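Local coordinates for protein amidohydrolase (Thermotoga maritima, PDB 3OOQ) that is an amidohydrolase that probably hydrolyses amide bonds, perhaps acting as an allantoinase, at residues F[12-15]-F[21-24]; F[15-20]-F[331-336]; F[181-186]-F[243-248]; F[187-192]-F[208-213]. One frame throughout, in Å; residues are numbered along the deposited sequence.

Contacts 1 and 2 begin near the N terminus and share Phe15; their centres lie 12 Å apart, and Pro16 packs on Phe22 between them. Contacts 3 and 4 form a second pair, 10 Å apart, on the opposite side of the chain's centre, using helix 172-198. Between the pairs, contacts 2 and 3 have centres 34 Å apart and nearest atoms about 11 Å apart. Along the chain contact 1 closes first; contact 2 spans more than 300 residues and encloses contact 3, within whose loop contact 4 is nested. The N-terminal turn is held to a late helix of the amidohydrolase domain, while contacts 3 and 4 pack helix 172-198 on its neighbours close to other subunits.

Contact 1. Residues F[12-15]-F[21-24]; sequences ATVF and PFKG
Val14 and Phe22 face each other as an antiparallel hydrogen-bonded pair: Val14 N gives a 2.7 Å bond to Phe22 O, and Phe22 N returns one of 3.1 Å to Val14 O. Gly24 N extends the pairing to Ala12 O at 2.9 Å. The Val14 side chain runs alongside that of Phe22. Its CB lies over one ring face, offset toward the rim, 3.8 Å from Phe22 CZ. From there CG1, anti to the backbone N (chi1 -178°), stays by the ring at Phe22 CZ and CE1, whereas CG2 turns to the backbone of Gly24 and comes within 3.5 Å of Gly24 O. Gly24, having no side chain, lies close to the Phe22 ring. Where the pairing ends, Pro21 CB sits over the centre of the Phe15 ring, 3.6 Å from its centroid, in a CH-pi contact. Residues 15-21 connect the two arms of this short hairpin. Beyond it, strand 12-14 pairs in parallel with strand 54-64, Thr13 bonding to Leu55 and to Lys53 just before that strand; Phe15 stacks on Phe56, and the chain turns a corner at Lys23 and enters strand 24-29 of another sheet at Gly24.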
loop_
_atom_site.group_PDB
_atom_site.type_symbol
_atom_site.label_atom_id
_atom_site.label_comp_id
_atom_site.label_asym_id
_atom_site.label_seq_id
_atom_site.Cartn_x
_atom_site.Cartn_y
_atom_site.Cartn_z
ATOM N N ALA F 12 -52.102 7.279 41.143
ATOM C CA ALA F 12 -50.814 6.625 40.966
ATOM C C ALA F 12 -50.014 6.708 42.258
ATOM O O ALA F 12 -50.284 7.555 43.114
ATOM C CB ALA F 12 -50.028 7.302 39.836
ATOM N N THR F 13 -49.020 5.834 42.402
ATOM C CA THR F 13 -47.910 6.126 43.308
ATOM C C THR F 13 -47.005 7.060 42.496
ATOM O O THR F 13 -46.387 6.648 41.497
ATOM C CB THR F 13 -47.149 4.865 43.744
ATOM O OG1 THR F 13 -48.054 3.952 44.378
ATOM C CG2 THR F 13 -45.996 5.218 44.709
ATOM N N VAL F 14 -46.968 8.323 42.916
ATOM C CA VAL F 14 -46.240 9.369 42.202
ATOM C C VAL F 14 -44.841 9.503 42.789
ATOM O O VAL F 14 -44.684 9.638 44.011
ATOM C CB VAL F 14 -46.985 10.760 42.252
ATOM C CG1 VAL F 14 -46.217 11.831 41.448
ATOM C CG2 VAL F 14 -48.411 10.637 41.721
ATOM N N PHE F 15 -43.840 9.466 41.910
ATOM C CA PHE F 15 -42.447 9.669 42.272
ATOM C C PHE F 15 -41.942 11.005 41.714
ATOM O O PHE F 15 -41.417 11.049 40.592
ATOM C CB PHE F 15 -41.593 8.507 41.729
ATOM C CG PHE F 15 -41.572 7.296 42.624
ATOM C CD1 PHE F 15 -42.668 6.438 42.698
ATOM C CD2 PHE F 15 -40.447 7.001 43.378
ATOM C CE1 PHE F 15 -42.654 5.309 43.526
ATOM C CE2 PHE F 15 -40.419 5.870 44.214
ATOM C CZ PHE F 15 -41.535 5.026 44.283
ATOM N N PRO F 21 -42.027 9.795 47.387
ATOM C CA PRO F 21 -43.220 9.338 46.681
ATOM C C PRO F 21 -44.476 9.365 47.555
ATOM O O PRO F 21 -44.380 9.376 48.785
ATOM C CB PRO F 21 -42.869 7.894 46.265
ATOM C CG PRO F 21 -41.742 7.482 47.171
ATOM C CD PRO F 21 -41.015 8.727 47.545
ATOM N N PHE F 22 -45.639 9.388 46.925
ATOM C CA PHE F 22 -46.913 9.416 47.644
ATOM C C PHE F 22 -47.955 8.907 46.677
ATOM O O PHE F 22 -47.745 8.955 45.459
ATOM C CB PHE F 22 -47.280 10.847 48.066
ATOM C CG PHE F 22 -47.394 11.803 46.908
ATOM C CD1 PHE F 22 -46.256 12.366 46.339
ATOM C CD2 PHE F 22 -48.637 12.109 46.367
ATOM C CE1 PHE F 22 -46.358 13.228 45.248
ATOM C CE2 PHE F 22 -48.760 12.974 45.285
ATOM C CZ PHE F 22 -47.627 13.542 44.724
ATOM N N LYS F 23 -49.067 8.422 47.222
ATOM C CA LYS F 23 -50.233 8.087 46.435
ATOM C C LYS F 23 -50.991 9.376 46.143
ATOM O O LYS F 23 -51.307 10.139 47.057
ATOM C CB LYS F 23 -51.108 7.090 47.205
ATOM C CG LYS F 23 -51.888 6.125 46.316
ATOM C CD LYS F 23 -52.156 4.774 47.008
ATOM C CE LYS F 23 -50.939 3.834 46.978
ATOM N NZ LYS F 23 -51.270 2.464 47.507
ATOM N N GLY F 24 -51.260 9.650 44.870
ATOM C CA GLY F 24 -51.876 10.923 44.527
ATOM C C GLY F 24 -51.973 11.210 43.052
ATOM O O GLY F 24 -51.880 10.306 42.219
#

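Contact 2. Residues F[15-20]-F[331-336]; sequences FPITSR and DLLKIL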
loop_
_atom_site.group_PDB
_atom_site.type_symbol
_atom_site.label_atom_id
_atom_site.label_comp_id
_atom_site.label_asym_id
_atom_site.label_seq_id
_atom_site.Cartn_x
_atom_site.Cartn_y
_atom_site.Cartn_z
ATOM N N PHE F 15 -43.840 9.466 41.910
ATOM C CA PHE F 15 -42.447 9.669 42.272
ATOM C C PHE F 15 -41.942 11.005 41.714
ATOM O O PHE F 15 -41.417 11.049 40.592
ATOM C CB PHE F 15 -41.593 8.507 41.729
ATOM C CG PHE F 15 -41.572 7.296 42.624
ATOM C CD1 PHE F 15 -42.668 6.438 42.698
ATOM C CD2 PHE F 15 -40.447 7.001 43.378
ATOM C CE1 PHE F 15 -42.654 5.309 43.526
ATOM C CE2 PHE F 15 -40.419 5.870 44.214
ATOM C CZ PHE F 15 -41.535 5.026 44.283
ATOM N N PRO F 16 -42.086 12.105 42.490
ATOM C CA PRO F 16 -41.587 13.402 42.016
ATOM C C PRO F 16 -40.061 13.450 41.852
ATOM O O PRO F 16 -39.561 14.309 41.110
ATOM C CB PRO F 16 -42.001 14.380 43.128
ATOM C CG PRO F 16 -43.008 13.678 43.942
ATOM C CD PRO F 16 -42.708 12.214 43.827
ATOM N N ILE F 17 -39.363 12.555 42.567
ATOM C CA ILE F 17 -37.899 12.406 42.596
ATOM C C ILE F 17 -37.233 13.390 43.523
ATOM O O ILE F 17 -36.369 13.012 44.296
ATOM C CB ILE F 17 -37.194 12.476 41.181
ATOM C CG1 ILE F 17 -37.620 11.320 40.273
ATOM C CG2 ILE F 17 -35.662 12.524 41.340
ATOM C CD1 ILE F 17 -37.540 9.936 40.900
ATOM N N THR F 18 -37.642 14.651 43.448
ATOM C CA THR F 18 -37.056 15.694 44.271
ATOM C C THR F 18 -37.752 15.798 45.627
ATOM O O THR F 18 -37.409 16.648 46.446
ATOM C CB THR F 18 -37.097 17.022 43.543
ATOM O OG1 THR F 18 -38.440 17.263 43.103
ATOM C CG2 THR F 18 -36.141 16.980 42.300
ATOM N N SER F 19 -38.740 14.938 45.846
ATOM C CA SER F 19 -39.351 14.742 47.158
ATOM C C SER F 19 -39.903 13.320 47.172
ATOM O O SER F 19 -39.958 12.660 46.127
ATOM C CB SER F 19 -40.442 15.780 47.458
ATOM O OG SER F 19 -41.466 15.766 46.488
ATOM N N ARG F 20 -40.260 12.844 48.360
ATOM C CA ARG F 20 -40.654 11.452 48.560
ATOM C C ARG F 20 -41.938 11.063 47.834
ATOM O O ARG F 20 -42.837 11.890 47.691
ATOM C CB ARG F 20 -40.741 11.128 50.056
ATOM C CG ARG F 20 -39.496 10.400 50.534
ATOM C CD ARG F 20 -39.093 10.777 51.939
ATOM N NE ARG F 20 -37.636 10.655 52.116
ATOM C CZ ARG F 20 -37.022 9.707 52.829
ATOM N NH1 ARG F 20 -35.695 9.697 52.910
ATOM N NH2 ARG F 20 -37.728 8.772 53.465
ATOM N N ASP F 331 -31.112 7.819 45.343
ATOM C CA ASP F 331 -29.972 8.416 44.627
ATOM C C ASP F 331 -29.914 7.992 43.149
ATOM O O ASP F 331 -29.692 8.820 42.236
ATOM C CB ASP F 331 -28.659 8.010 45.316
ATOM C CG ASP F 331 -28.456 8.696 46.661
ATOM O OD1 ASP F 331 -28.913 9.844 46.833
ATOM O OD2 ASP F 331 -27.816 8.086 47.547
ATOM N N LEU F 332 -30.095 6.694 42.928
ATOM C CA LEU F 332 -30.067 6.136 41.585
ATOM C C LEU F 332 -31.178 6.711 40.716
ATOM O O LEU F 332 -31.003 6.878 39.504
ATOM C CB LEU F 332 -30.165 4.619 41.643
ATOM C CG LEU F 332 -28.952 3.931 42.255
ATOM C CD1 LEU F 332 -29.309 2.504 42.660
ATOM C CD2 LEU F 332 -27.762 3.934 41.255
ATOM N N LEU F 333 -32.321 7.022 41.326
ATOM C CA LEU F 333 -33.379 7.701 40.583
ATOM C C LEU F 333 -32.980 9.124 40.204
ATOM O O LEU F 333 -33.177 9.535 39.054
ATOM C CB LEU F 333 -34.704 7.674 41.362
ATOM C CG LEU F 333 -35.333 6.293 41.436
ATOM C CD1 LEU F 333 -36.499 6.266 42.486
ATOM C CD2 LEU F 333 -35.827 5.923 40.051
ATOM N N LYS F 334 -32.390 9.851 41.156
ATOM C CA LYS F 334 -31.936 11.237 40.923
ATOM C C LYS F 334 -30.870 11.322 39.814
ATOM O O LYS F 334 -30.893 12.238 38.989
ATOM C CB LYS F 334 -31.363 11.873 42.201
ATOM C CG LYS F 334 -32.342 12.078 43.331
ATOM C CD LYS F 334 -31.707 12.835 44.500
ATOM C CE LYS F 334 -32.726 12.999 45.654
ATOM N NZ LYS F 334 -32.325 14.041 46.651
ATOM N N ILE F 335 -29.936 10.376 39.799
ATOM C CA ILE F 335 -28.873 10.411 38.775
ATOM C C ILE F 335 -29.382 10.034 37.377
ATOM O O ILE F 335 -28.640 10.124 36.377
ATOM C CB ILE F 335 -27.630 9.585 39.172
ATOM C CG1 ILE F 335 -27.916 8.083 39.153
ATOM C CG2 ILE F 335 -27.102 10.039 40.513
ATOM C CD1 ILE F 335 -26.657 7.214 39.427
ATOM N N LEU F 336 -30.640 9.609 37.316
ATOM C CA LEU F 336 -31.315 9.342 36.058
ATOM C C LEU F 336 -32.250 10.463 35.620
ATOM O O LEU F 336 -32.754 10.448 34.477
ATOM C CB LEU F 336 -32.090 8.035 36.135
ATOM C CG LEU F 336 -31.274 6.743 36.237
ATOM C CD1 LEU F 336 -32.230 5.556 36.463
ATOM C CD2 LEU F 336 -30.387 6.531 34.991
#
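Leu333 meets both Ile17 and Phe15, while Lys334, the next residue of helix 329-334, lies along the other branch of Ile17. At Leu333 the first atom to touch is CB, 3.7 Å from Ile17 CD1; the two side chains meet nearly perpendicular to each other. Further out, Leu333 CD1 reaches two partners at once, Ile17 CD1 at 4.1 Å and Phe15 CD2 also at 4.1 Å, approaching the phenyl ring obliquely. Lys334 and Ile17 then run antiparallel alongside each other, Lys334 CG 3.9 Å from Ile17 CG2. The lysine chain is extended beyond CG, which carries CE to 3.9 Å from Ile17 O. Ile17 can serve both helix residues because its two branches part at CB: CG1 is anti to the carbonyl carbon (chi1 -64°) and carries CD1 to Leu333, while CG2 faces Lys334. An alanine here would lose both branches and would probably leave a gap against Leu333 CB, with the lysine methylenes deprived of their apolar neighbour. Past the helix, Leu336 N bonds back to Leu333 O, and Leu336 is tied to Val60 of strand 54-64. Pro57 and Val338 also touch Ile17, and Phe56 touches Leu333. The contact thus joins the loop 15-20 to the helix by apolar packing between side chains, with the lysine contributing its aliphatic part; its cohesion should depend on fit and burial rather than on directional bonds.

Contact 3. Residues F[181-186]-F[243-248]; sequences DYFTKV and FGFNLV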
loop_
_atom_site.group_PDB
_atom_site.type_symbol
_atom_site.label_atom_id
_atom_site.label_comp_id
_atom_site.label_asym_id
_atom_site.label_seq_id
_atom_site.Cartn_x
_atom_site.Cartn_y
_atom_site.Cartn_z
ATOM N N ASP F 181 -3.641 24.161 21.590
ATOM C CA ASP F 181 -3.396 24.906 20.381
ATOM C C ASP F 181 -4.729 25.494 19.901
ATOM O O ASP F 181 -4.787 26.664 19.536
ATOM C CB ASP F 181 -2.752 23.993 19.329
ATOM C CG ASP F 181 -2.501 24.690 18.034
ATOM O OD1 ASP F 181 -1.512 25.437 17.949
ATOM O OD2 ASP F 181 -3.294 24.501 17.090
ATOM N N TYR F 182 -5.785 24.674 19.915
ATOM C CA TYR F 182 -7.099 25.093 19.460
ATOM C C TYR F 182 -7.563 26.342 20.210
ATOM O O TYR F 182 -7.918 27.366 19.607
ATOM C CB TYR F 182 -8.131 23.967 19.623
ATOM C CG TYR F 182 -9.570 24.410 19.395
ATOM C CD1 TYR F 182 -9.987 24.892 18.146
ATOM C CD2 TYR F 182 -10.509 24.369 20.431
ATOM C CE1 TYR F 182 -11.272 25.306 17.933
ATOM C CE2 TYR F 182 -11.844 24.763 20.210
ATOM C CZ TYR F 182 -12.202 25.251 18.959
ATOM O OH TYR F 182 -13.489 25.675 18.716
ATOM N N PHE F 183 -7.556 26.271 21.533
ATOM C CA PHE F 183 -8.036 27.415 22.306
ATOM C C PHE F 183 -7.103 28.637 22.205
ATOM O O PHE F 183 -7.572 29.778 22.297
ATOM C CB PHE F 183 -8.361 27.018 23.761
ATOM C CG PHE F 183 -9.666 26.266 23.884
ATOM C CD1 PHE F 183 -10.877 26.921 23.667
ATOM C CD2 PHE F 183 -9.685 24.903 24.176
ATOM C CE1 PHE F 183 -12.098 26.233 23.743
ATOM C CE2 PHE F 183 -10.892 24.207 24.268
ATOM C CZ PHE F 183 -12.108 24.882 24.056
ATOM N N THR F 184 -5.804 28.414 21.998
ATOM C CA THR F 184 -4.889 29.541 21.778
ATOM C C THR F 184 -5.352 30.319 20.530
ATOM O O THR F 184 -5.402 31.559 20.517
ATOM C CB THR F 184 -3.413 29.059 21.622
ATOM O OG1 THR F 184 -2.993 28.405 22.821
ATOM C CG2 THR F 184 -2.471 30.198 21.353
ATOM N N LYS F 185 -5.725 29.581 19.487
ATOM C CA LYS F 185 -6.248 30.211 18.271
ATOM C C LYS F 185 -7.597 30.895 18.478
ATOM O O LYS F 185 -7.836 31.943 17.890
ATOM C CB LYS F 185 -6.338 29.195 17.139
ATOM C CG LYS F 185 -4.979 28.799 16.649
ATOM C CD LYS F 185 -4.961 27.331 16.293
ATOM C CE LYS F 185 -4.833 27.108 14.818
ATOM N NZ LYS F 185 -3.952 25.899 14.515
ATOM N N VAL F 186 -8.469 30.284 19.283
ATOM C CA VAL F 186 -9.737 30.895 19.694
ATOM C C VAL F 186 -9.511 32.266 20.364
ATOM O O VAL F 186 -10.160 33.245 20.015
ATOM C CB VAL F 186 -10.565 29.954 20.612
ATOM C CG1 VAL F 186 -11.830 30.673 21.147
ATOM C CG2 VAL F 186 -10.969 28.685 19.837
ATOM N N PHE F 243 -7.765 28.100 30.474
ATOM C CA PHE F 243 -8.477 28.937 29.538
ATOM C C PHE F 243 -9.750 29.532 30.117
ATOM O O PHE F 243 -10.409 30.297 29.443
ATOM C CB PHE F 243 -8.769 28.158 28.248
ATOM C CG PHE F 243 -7.532 27.856 27.435
ATOM C CD1 PHE F 243 -6.958 28.842 26.635
ATOM C CD2 PHE F 243 -6.928 26.597 27.494
ATOM C CE1 PHE F 243 -5.809 28.584 25.903
ATOM C CE2 PHE F 243 -5.767 26.321 26.751
ATOM C CZ PHE F 243 -5.210 27.317 25.960
ATOM N N GLY F 244 -10.068 29.181 31.362
ATOM C CA GLY F 244 -11.251 29.677 32.064
ATOM C C GLY F 244 -12.582 29.269 31.453
ATOM O O GLY F 244 -13.447 30.110 31.251
ATOM N N PHE F 245 -12.757 27.989 31.139
ATOM C CA PHE F 245 -14.077 27.521 30.708
ATOM C C PHE F 245 -14.722 26.507 31.664
ATOM O O PHE F 245 -14.045 25.918 32.514
ATOM C CB PHE F 245 -14.083 27.052 29.237
ATOM C CG PHE F 245 -13.094 25.942 28.908
ATOM C CD1 PHE F 245 -13.395 24.607 29.175
ATOM C CD2 PHE F 245 -11.903 26.226 28.249
ATOM C CE1 PHE F 245 -12.526 23.594 28.813
ATOM C CE2 PHE F 245 -11.023 25.203 27.884
ATOM C CZ PHE F 245 -11.338 23.894 28.167
ATOM N N ASN F 246 -16.038 26.334 31.535
ATOM C CA ASN F 246 -16.774 25.332 32.304
ATOM C C ASN F 246 -16.624 23.952 31.722
ATOM O O ASN F 246 -16.594 23.797 30.506
ATOM C CB ASN F 246 -18.263 25.678 32.366
ATOM C CG ASN F 246 -18.521 26.970 33.116
ATOM O OD1 ASN F 246 -17.864 27.233 34.086
ATOM N ND2 ASN F 246 -19.464 27.778 32.644
ATOM N N LEU F 247 -16.565 22.950 32.592
ATOM C CA LEU F 247 -16.448 21.576 32.128
ATOM C C LEU F 247 -17.351 20.611 32.840
ATOM O O LEU F 247 -17.760 20.824 33.984
ATOM C CB LEU F 247 -14.986 21.069 32.197
ATOM C CG LEU F 247 -14.399 20.481 33.493
ATOM C CD1 LEU F 247 -13.311 19.478 33.220
ATOM C CD2 LEU F 247 -13.839 21.585 34.364
ATOM N N VAL F 248 -17.631 19.527 32.137
ATOM C CA VAL F 248 -18.210 18.326 32.687
ATOM C C VAL F 248 -17.244 17.205 32.301
ATOM O O VAL F 248 -16.714 17.185 31.195
ATOM C CB VAL F 248 -19.622 18.061 32.063
ATOM C CG1 VAL F 248 -20.213 16.767 32.555
ATOM C CG2 VAL F 248 -20.598 19.239 32.354
#
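Phe183 packs against both Phe243 and Phe245, making an aromatic cluster. The CH-pi contact comes first: Phe183 CB stands over the centre of the Phe243 ring, 3.6 Å from the centroid and 9° off the normal. The ring pairs are oblique. Phe183 and Phe245 have centroids 4.8 Å apart and planes inclined at 32°, with Phe245 CE2 over one face of Phe183 near the rim; Tyr182 CD2 lies over the opposite face. Phe245 CG sits between its backbone N and carbonyl carbon (chi1 57°), which directs its ring to Phe183. The Phe183 and Phe243 rings are farther apart, with centroids at 5.7 Å. Among the polar atoms, Thr184 OG1 is 4.0 Å from Phe243 CZ, but its hydrogen bond goes to Arg180 O, within its own helix. Replacing Phe243 by an alanine would probably open a gap beneath Phe183 CB and leave the helix backbone at Thr184 less covered. Gly244, with positive phi, is the C-prime residue of a Schellman motif ending helix 230-243. Helix 172-198 packs on the helix-to-strand turn of the beta-alpha-beta unit 223-227, 230-243 and 247-249, with Leu217 of helix 208-217 against Phe183 and strand 223-227 against Phe245.

Contact 4. Residues F[187-192]-F[208-213]; sequences KNYMKK and LKMEVG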
loop_
_atom_site.group_PDB
_atom_site.type_symbol
_atom_site.label_atom_id
_atom_site.label_comp_id
_atom_site.label_asym_id
_atom_site.label_seq_id
_atom_site.Cartn_x
_atom_site.Cartn_y
_atom_site.Cartn_z
ATOM N N LYS F 187 -8.564 32.332 21.295
ATOM C CA LYS F 187 -8.171 33.606 21.892
ATOM C C LYS F 187 -7.678 34.635 20.882
ATOM O O LYS F 187 -8.073 35.792 20.962
ATOM C CB LYS F 187 -7.156 33.410 23.017
ATOM C CG LYS F 187 -7.671 32.478 24.116
ATOM C CD LYS F 187 -7.307 32.940 25.503
ATOM C CE LYS F 187 -5.840 32.781 25.803
ATOM N NZ LYS F 187 -5.456 33.583 27.005
ATOM N N ASN F 188 -6.825 34.232 19.936
ATOM C CA ASN F 188 -6.379 35.169 18.879
ATOM C C ASN F 188 -7.565 35.730 18.099
ATOM O O ASN F 188 -7.625 36.912 17.817
ATOM C CB ASN F 188 -5.417 34.503 17.895
ATOM C CG ASN F 188 -4.091 34.143 18.521
ATOM O OD1 ASN F 188 -3.685 34.714 19.537
ATOM N ND2 ASN F 188 -3.399 33.196 17.913
ATOM N N TYR F 189 -8.491 34.844 17.758
ATOM C CA TYR F 189 -9.693 35.153 16.991
ATOM C C TYR F 189 -10.572 36.198 17.682
ATOM O O TYR F 189 -11.058 37.128 17.045
ATOM C CB TYR F 189 -10.468 33.863 16.834
ATOM C CG TYR F 189 -11.781 33.923 16.099
ATOM C CD1 TYR F 189 -12.991 33.861 16.794
ATOM C CD2 TYR F 189 -11.815 33.976 14.702
ATOM C CE1 TYR F 189 -14.232 33.870 16.102
ATOM C CE2 TYR F 189 -13.027 33.984 14.009
ATOM C CZ TYR F 189 -14.224 33.927 14.705
ATOM O OH TYR F 189 -15.406 33.920 13.983
HETATM N N MSE F 190 -10.775 36.017 18.977
HETATM C CA MSE F 190 -11.485 36.989 19.790
HETATM C C MSE F 190 -10.788 38.346 19.813
HETATM O O MSE F 190 -11.448 39.374 19.671
HETATM C CB MSE F 190 -11.696 36.447 21.203
HETATM C CG MSE F 190 -12.628 35.231 21.227
HETATM SE SE MSE F 190 -12.775 34.379 22.977
HETATM C CE MSE F 190 -13.838 35.757 23.904
ATOM N N LYS F 191 -9.464 38.346 19.957
ATOM C CA LYS F 191 -8.715 39.595 19.981
ATOM C C LYS F 191 -8.790 40.300 18.630
ATOM O O LYS F 191 -8.868 41.525 18.583
ATOM C CB LYS F 191 -7.262 39.373 20.397
ATOM C CG LYS F 191 -7.134 38.821 21.805
ATOM C CD LYS F 191 -5.719 38.425 22.149
ATOM C CE LYS F 191 -5.696 37.765 23.510
ATOM N NZ LYS F 191 -4.344 37.237 23.816
ATOM N N LYS F 192 -8.792 39.531 17.543
ATOM C CA LYS F 192 -8.987 40.117 16.213
ATOM C C LYS F 192 -10.358 40.780 16.091
ATOM O O LYS F 192 -10.474 41.870 15.532
ATOM C CB LYS F 192 -8.791 39.083 15.103
ATOM C CG LYS F 192 -7.342 38.690 14.880
ATOM C CD LYS F 192 -7.253 37.599 13.823
ATOM C CE LYS F 192 -5.883 36.936 13.798
ATOM N NZ LYS F 192 -5.982 35.572 13.154
ATOM N N LEU F 208 -16.240 29.192 11.538
ATOM C CA LEU F 208 -17.192 28.323 12.197
ATOM C C LEU F 208 -16.564 27.579 13.379
ATOM O O LEU F 208 -17.178 27.461 14.434
ATOM C CB LEU F 208 -17.722 27.329 11.156
ATOM C CG LEU F 208 -19.201 27.018 11.145
ATOM C CD1 LEU F 208 -20.010 28.305 10.987
ATOM C CD2 LEU F 208 -19.466 26.036 10.000
ATOM N N LYS F 209 -15.340 27.083 13.189
ATOM C CA LYS F 209 -14.615 26.359 14.244
ATOM C C LYS F 209 -14.241 27.276 15.415
ATOM O O LYS F 209 -14.314 26.872 16.575
ATOM C CB LYS F 209 -13.340 25.706 13.678
ATOM C CG LYS F 209 -13.534 24.584 12.665
ATOM C CD LYS F 209 -12.141 24.039 12.275
ATOM C CE LYS F 209 -12.173 22.833 11.348
ATOM N NZ LYS F 209 -10.827 22.105 11.432
HETATM N N MSE F 210 -13.832 28.498 15.097
HETATM C CA MSE F 210 -13.482 29.487 16.108
HETATM C C MSE F 210 -14.709 29.991 16.867
HETATM O O MSE F 210 -14.622 30.264 18.068
HETATM C CB MSE F 210 -12.763 30.691 15.482
HETATM C CG MSE F 210 -11.438 30.411 14.816
HETATM SE SE MSE F 210 -10.050 29.787 16.062
HETATM C CE MSE F 210 -10.252 27.908 15.752
ATOM N N GLU F 211 -15.837 30.125 16.167
ATOM C CA GLU F 211 -17.076 30.614 16.784
ATOM C C GLU F 211 -17.548 29.739 17.956
ATOM O O GLU F 211 -17.909 30.265 18.990
ATOM C CB GLU F 211 -18.190 30.809 15.739
ATOM C CG GLU F 211 -17.970 32.016 14.823
ATOM C CD GLU F 211 -18.242 33.353 15.521
ATOM O OE1 GLU F 211 -17.612 34.369 15.181
ATOM O OE2 GLU F 211 -19.089 33.383 16.427
ATOM N N VAL F 212 -17.509 28.417 17.814
ATOM C CA VAL F 212 -17.892 27.507 18.905
ATOM C C VAL F 212 -16.918 27.581 20.062
ATOM O O VAL F 212 -17.320 27.464 21.225
ATOM C CB VAL F 212 -17.895 25.998 18.500
ATOM C CG1 VAL F 212 -18.956 25.256 19.323
ATOM C CG2 VAL F 212 -18.129 25.817 17.045
ATOM N N GLY F 213 -15.628 27.711 19.743
ATOM C CA GLY F 213 -14.596 27.823 20.781
ATOM C C GLY F 213 -14.842 29.061 21.617
ATOM O O GLY F 213 -14.700 29.041 22.851
#
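Between segments 187-192 and 208-213, both helical, the nearest CA atoms are those of Tyr189 and Met210, 6.9 Å apart. Tyr189 CG is anti to its backbone N (chi1 179°), which sends the ring across to the second helix, where Met210 CB lies over the centre of one face. Met210 CG follows at 3.6 Å from Tyr189 CD2. The chain then bends, and SE of this selenomethionine stands obliquely 5.1 Å from the ring centroid in a Met-aromatic contact. At the rim, Tyr189 OH donates a 2.6 Å hydrogen bond to Glu211 OE1, which lies in the ring plane. The oxygen is met on its anti side, 20° out of the carboxylate plane, and ring and carboxylate are turned 79° apart. Glu211 gets there by bending at chi2. Lys193 forms a salt bridge with the same OE1, and Asp207 N bonds to the phenol oxygen, so polar partners fix both ends of this bond; the lysine charge would probably stabilise the carboxylate. Phe203 meets the tyrosine ring edge-to-face. Asn188 bonds to Thr206 of a neighbouring subunit. The arrangement is packing of peripheral helices in a TIM-barrel amidohydrolase, with a tyrosine ring covered on one face by Met210 and hydrogen-bonded at its hydroxyl end to Glu211.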